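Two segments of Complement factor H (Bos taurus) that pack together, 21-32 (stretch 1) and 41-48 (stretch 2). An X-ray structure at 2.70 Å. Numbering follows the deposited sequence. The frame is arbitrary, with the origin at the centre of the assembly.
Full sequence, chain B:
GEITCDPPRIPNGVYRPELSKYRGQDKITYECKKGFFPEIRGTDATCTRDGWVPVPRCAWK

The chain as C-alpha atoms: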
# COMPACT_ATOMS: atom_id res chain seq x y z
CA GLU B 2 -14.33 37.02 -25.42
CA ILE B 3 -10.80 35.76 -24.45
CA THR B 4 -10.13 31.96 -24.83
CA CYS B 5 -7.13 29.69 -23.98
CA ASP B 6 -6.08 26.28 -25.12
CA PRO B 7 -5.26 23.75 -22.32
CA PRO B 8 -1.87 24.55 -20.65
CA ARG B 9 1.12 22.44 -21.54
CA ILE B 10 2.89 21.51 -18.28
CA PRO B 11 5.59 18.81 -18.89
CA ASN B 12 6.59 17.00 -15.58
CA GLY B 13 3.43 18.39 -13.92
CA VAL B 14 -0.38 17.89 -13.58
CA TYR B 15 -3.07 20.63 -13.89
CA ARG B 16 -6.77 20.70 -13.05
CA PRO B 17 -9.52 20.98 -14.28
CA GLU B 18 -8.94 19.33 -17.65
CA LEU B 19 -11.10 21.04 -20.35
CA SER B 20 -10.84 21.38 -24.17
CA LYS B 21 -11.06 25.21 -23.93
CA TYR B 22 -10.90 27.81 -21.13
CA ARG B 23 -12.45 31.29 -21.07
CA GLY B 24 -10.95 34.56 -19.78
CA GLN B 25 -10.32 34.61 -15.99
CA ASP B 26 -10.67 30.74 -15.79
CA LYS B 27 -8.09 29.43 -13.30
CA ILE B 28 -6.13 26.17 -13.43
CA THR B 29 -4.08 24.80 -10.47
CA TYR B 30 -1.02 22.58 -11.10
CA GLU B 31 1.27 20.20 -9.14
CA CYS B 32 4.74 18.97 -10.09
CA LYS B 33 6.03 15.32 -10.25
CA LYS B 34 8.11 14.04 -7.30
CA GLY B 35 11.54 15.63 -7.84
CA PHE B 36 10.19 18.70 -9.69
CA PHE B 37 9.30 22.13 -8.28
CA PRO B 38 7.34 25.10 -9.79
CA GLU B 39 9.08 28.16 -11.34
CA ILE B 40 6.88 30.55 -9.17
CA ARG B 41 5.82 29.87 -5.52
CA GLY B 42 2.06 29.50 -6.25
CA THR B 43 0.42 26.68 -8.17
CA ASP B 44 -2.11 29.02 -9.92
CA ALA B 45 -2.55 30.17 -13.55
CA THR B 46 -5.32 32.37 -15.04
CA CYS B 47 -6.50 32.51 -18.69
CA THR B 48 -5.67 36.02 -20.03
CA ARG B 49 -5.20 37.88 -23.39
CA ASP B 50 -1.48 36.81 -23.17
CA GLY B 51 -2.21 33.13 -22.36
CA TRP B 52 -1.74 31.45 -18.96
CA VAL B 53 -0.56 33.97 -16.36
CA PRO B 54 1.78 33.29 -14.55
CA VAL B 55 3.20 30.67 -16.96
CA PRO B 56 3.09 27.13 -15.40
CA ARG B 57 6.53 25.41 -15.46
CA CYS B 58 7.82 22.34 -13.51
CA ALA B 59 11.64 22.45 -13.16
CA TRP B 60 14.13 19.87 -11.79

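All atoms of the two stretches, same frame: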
# COMPACT_ATOMS: atom_id res chain seq x y z
N LYS B 21 -11.22 23.77 -23.78
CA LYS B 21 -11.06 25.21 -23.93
C LYS B 21 -11.47 25.92 -22.65
O LYS B 21 -12.46 25.54 -22.00
CB LYS B 21 -11.91 25.73 -25.11
CG LYS B 21 -11.46 27.07 -25.66
CD LYS B 21 -11.39 27.08 -27.18
CE LYS B 21 -10.01 26.76 -27.73
NZ LYS B 21 -9.79 25.29 -27.88
N TYR B 22 -10.71 26.96 -22.31
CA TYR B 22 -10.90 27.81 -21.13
C TYR B 22 -11.24 29.21 -21.58
O TYR B 22 -10.83 29.64 -22.66
CB TYR B 22 -9.64 27.81 -20.26
CG TYR B 22 -9.21 26.42 -19.83
CD1 TYR B 22 -8.50 25.59 -20.70
CD2 TYR B 22 -9.51 25.93 -18.56
CE1 TYR B 22 -8.13 24.30 -20.33
CE2 TYR B 22 -9.12 24.65 -18.17
CZ TYR B 22 -8.42 23.85 -19.06
OH TYR B 22 -8.00 22.60 -18.71
N ARG B 23 -12.00 29.92 -20.77
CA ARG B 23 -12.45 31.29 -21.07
C ARG B 23 -11.63 32.25 -20.22
O ARG B 23 -10.97 31.82 -19.28
CB ARG B 23 -13.96 31.42 -20.74
CG ARG B 23 -14.85 30.27 -21.25
CD ARG B 23 -15.60 30.57 -22.55
NE ARG B 23 -16.24 31.89 -22.55
CZ ARG B 23 -17.38 32.19 -21.92
NH1 ARG B 23 -17.87 33.42 -21.98
NH2 ARG B 23 -18.03 31.26 -21.23
N GLY B 24 -11.66 33.54 -20.55
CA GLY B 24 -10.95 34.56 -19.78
C GLY B 24 -11.30 34.50 -18.31
O GLY B 24 -12.46 34.27 -17.95
N GLN B 25 -10.28 34.63 -17.46
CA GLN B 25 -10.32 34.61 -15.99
C GLN B 25 -10.54 33.19 -15.39
O GLN B 25 -10.60 33.07 -14.16
CB GLN B 25 -11.31 35.64 -15.41
CG GLN B 25 -10.99 37.11 -15.75
CD GLN B 25 -9.57 37.53 -15.42
OE1 GLN B 25 -8.74 37.74 -16.32
NE2 GLN B 25 -9.26 37.67 -14.13
N ASP B 26 -10.57 32.13 -16.24
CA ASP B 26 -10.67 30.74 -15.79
C ASP B 26 -9.31 30.37 -15.22
O ASP B 26 -8.29 30.61 -15.87
CB ASP B 26 -11.03 29.77 -16.95
CG ASP B 26 -12.52 29.55 -17.26
OD1 ASP B 26 -13.36 30.37 -16.80
OD2 ASP B 26 -12.84 28.56 -17.96
N LYS B 27 -9.30 29.82 -14.00
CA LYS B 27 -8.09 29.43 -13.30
C LYS B 27 -7.86 27.93 -13.31
O LYS B 27 -8.79 27.13 -13.05
CB LYS B 27 -8.08 29.91 -11.84
CG LYS B 27 -7.85 31.40 -11.65
CD LYS B 27 -7.26 31.72 -10.31
CE LYS B 27 -7.76 33.04 -9.81
NZ LYS B 27 -8.97 32.87 -8.95
N ILE B 28 -6.61 27.55 -13.56
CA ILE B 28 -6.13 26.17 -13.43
C ILE B 28 -5.16 26.16 -12.22
O ILE B 28 -4.58 27.19 -11.88
CB ILE B 28 -5.50 25.57 -14.73
CG1 ILE B 28 -4.18 26.28 -15.16
CG2 ILE B 28 -6.49 25.51 -15.86
CD1 ILE B 28 -2.87 25.62 -14.73
N THR B 29 -5.04 25.01 -11.55
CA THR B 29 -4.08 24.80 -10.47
C THR B 29 -3.21 23.60 -10.92
O THR B 29 -3.71 22.66 -11.49
CB THR B 29 -4.73 24.58 -9.09
OG1 THR B 29 -5.61 23.47 -9.15
CG2 THR B 29 -5.46 25.81 -8.56
N TYR B 30 -1.92 23.65 -10.69
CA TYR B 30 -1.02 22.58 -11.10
C TYR B 30 -0.09 22.10 -9.98
O TYR B 30 0.24 22.87 -9.07
CB TYR B 30 -0.21 23.00 -12.35
CG TYR B 30 0.87 24.02 -12.09
CD1 TYR B 30 0.57 25.38 -11.97
CD2 TYR B 30 2.22 23.65 -12.08
CE1 TYR B 30 1.57 26.33 -11.78
CE2 TYR B 30 3.22 24.60 -11.87
CZ TYR B 30 2.90 25.93 -11.73
OH TYR B 30 3.88 26.86 -11.52
N GLU B 31 0.34 20.84 -10.06
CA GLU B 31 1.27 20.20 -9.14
C GLU B 31 2.39 19.59 -9.97
O GLU B 31 2.15 19.19 -11.10
CB GLU B 31 0.57 19.10 -8.33
CG GLU B 31 -0.41 19.62 -7.30
CD GLU B 31 0.21 20.42 -6.19
OE1 GLU B 31 1.16 19.90 -5.55
OE2 GLU B 31 -0.25 21.56 -5.93
N CYS B 32 3.58 19.53 -9.41
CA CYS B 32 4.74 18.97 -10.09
C CYS B 32 5.02 17.53 -9.62
O CYS B 32 4.69 17.17 -8.48
CB CYS B 32 5.95 19.89 -9.91
SG CYS B 32 5.79 21.54 -10.67
N ARG B 41 6.18 30.51 -6.78
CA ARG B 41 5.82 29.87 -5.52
C ARG B 41 4.44 29.18 -5.60
O ARG B 41 4.29 28.00 -5.23
CB ARG B 41 5.88 30.89 -4.37
CG ARG B 41 6.48 30.33 -3.09
CD ARG B 41 7.30 31.37 -2.34
NE ARG B 41 8.04 30.75 -1.23
CZ ARG B 41 9.25 30.21 -1.34
NH1 ARG B 41 9.89 30.22 -2.51
NH2 ARG B 41 9.83 29.66 -0.29
N GLY B 42 3.45 29.93 -6.10
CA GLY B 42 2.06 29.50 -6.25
C GLY B 42 1.85 28.43 -7.30
O GLY B 42 2.70 28.22 -8.16
N THR B 43 0.71 27.74 -7.22
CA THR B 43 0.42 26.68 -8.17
C THR B 43 -0.83 27.04 -9.00
O THR B 43 -1.54 26.17 -9.49
CB THR B 43 0.39 25.32 -7.44
OG1 THR B 43 -0.39 25.43 -6.24
CG2 THR B 43 1.82 24.79 -7.13
N ASP B 44 -1.02 28.36 -9.20
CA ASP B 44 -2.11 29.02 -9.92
C ASP B 44 -1.70 29.57 -11.27
O ASP B 44 -0.56 29.99 -11.47
CB ASP B 44 -2.63 30.19 -9.09
CG ASP B 44 -3.99 29.97 -8.48
OD1 ASP B 44 -4.77 29.16 -9.04
OD2 ASP B 44 -4.28 30.61 -7.44
N ALA B 45 -2.67 29.60 -12.20
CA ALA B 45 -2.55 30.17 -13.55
C ALA B 45 -3.94 30.55 -14.05
O ALA B 45 -4.87 29.76 -13.93
CB ALA B 45 -1.87 29.21 -14.50
N THR B 46 -4.07 31.79 -14.54
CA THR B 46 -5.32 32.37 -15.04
C THR B 46 -5.25 32.55 -16.56
O THR B 46 -4.19 32.88 -17.09
CB THR B 46 -5.60 33.71 -14.32
OG1 THR B 46 -5.40 33.55 -12.92
CG2 THR B 46 -7.00 34.23 -14.57
N CYS B 47 -6.39 32.32 -17.25
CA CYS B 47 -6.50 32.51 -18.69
C CYS B 47 -6.69 34.00 -18.96
O CYS B 47 -7.66 34.60 -18.50
CB CYS B 47 -7.62 31.67 -19.28
SG CYS B 47 -7.97 31.99 -21.03
N THR B 48 -5.71 34.60 -19.66
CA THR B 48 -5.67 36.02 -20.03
C THR B 48 -5.46 36.19 -21.55
O THR B 48 -5.33 35.20 -22.28
CB THR B 48 -4.56 36.76 -19.24
OG1 THR B 48 -3.28 36.43 -19.79
CG2 THR B 48 -4.61 36.50 -17.74
O HOH W 1 2.83 29.53 -11.19

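The two stretches pair as antiparallel strands, 27-32 against 44-48, burying 696 Å² in total, and the contact is anchored by Thr 43 and Cys 47 near the ends of the pairing. Thr 43 contributes both backbone and side chain: its O accepts a hydrogen bond from Tyr 30 N (2.8 Å) and lies 3.0 Å from Thr 29 CA, a CA-H...O contact, while its CB sits 2.9 Å from Tyr 30 O. At the other end, Cys 47 N donates to Asp 26 O (2.9 Å), while Cys 47 O accepts from Gln 25 N (2.8 Å). The type II turn from Arg 23 to Asp 26 carries Gln 25 N and Asp 26 O, and the Cys 47 side chain, in the t rotamer, points toward stretch 1, its CB 3.4 Å from Arg 23 O. Small and buried, it fits closely against this backbone and is covalently bonded elsewhere in the structure.

Between these ends, Ile 28 N to Ala 45 O (2.8 Å) and Ala 45 N to Ile 28 O (3.1 Å) form a reciprocal pair. The short Ala 45 side chain meets the longer Ile 28 in an apolar contact, Ile 28 CD1 to Ala 45 CB, 3.7 Å. Lys 27, Thr 29, Asp 44 and Thr 46 share the other face. Tyr 30, the largest contributor from stretch 1, brings its ring end nearer stretch 2; a water 2.9 Å from its OH donates weakly to Gly 42 O and Asp 44 O.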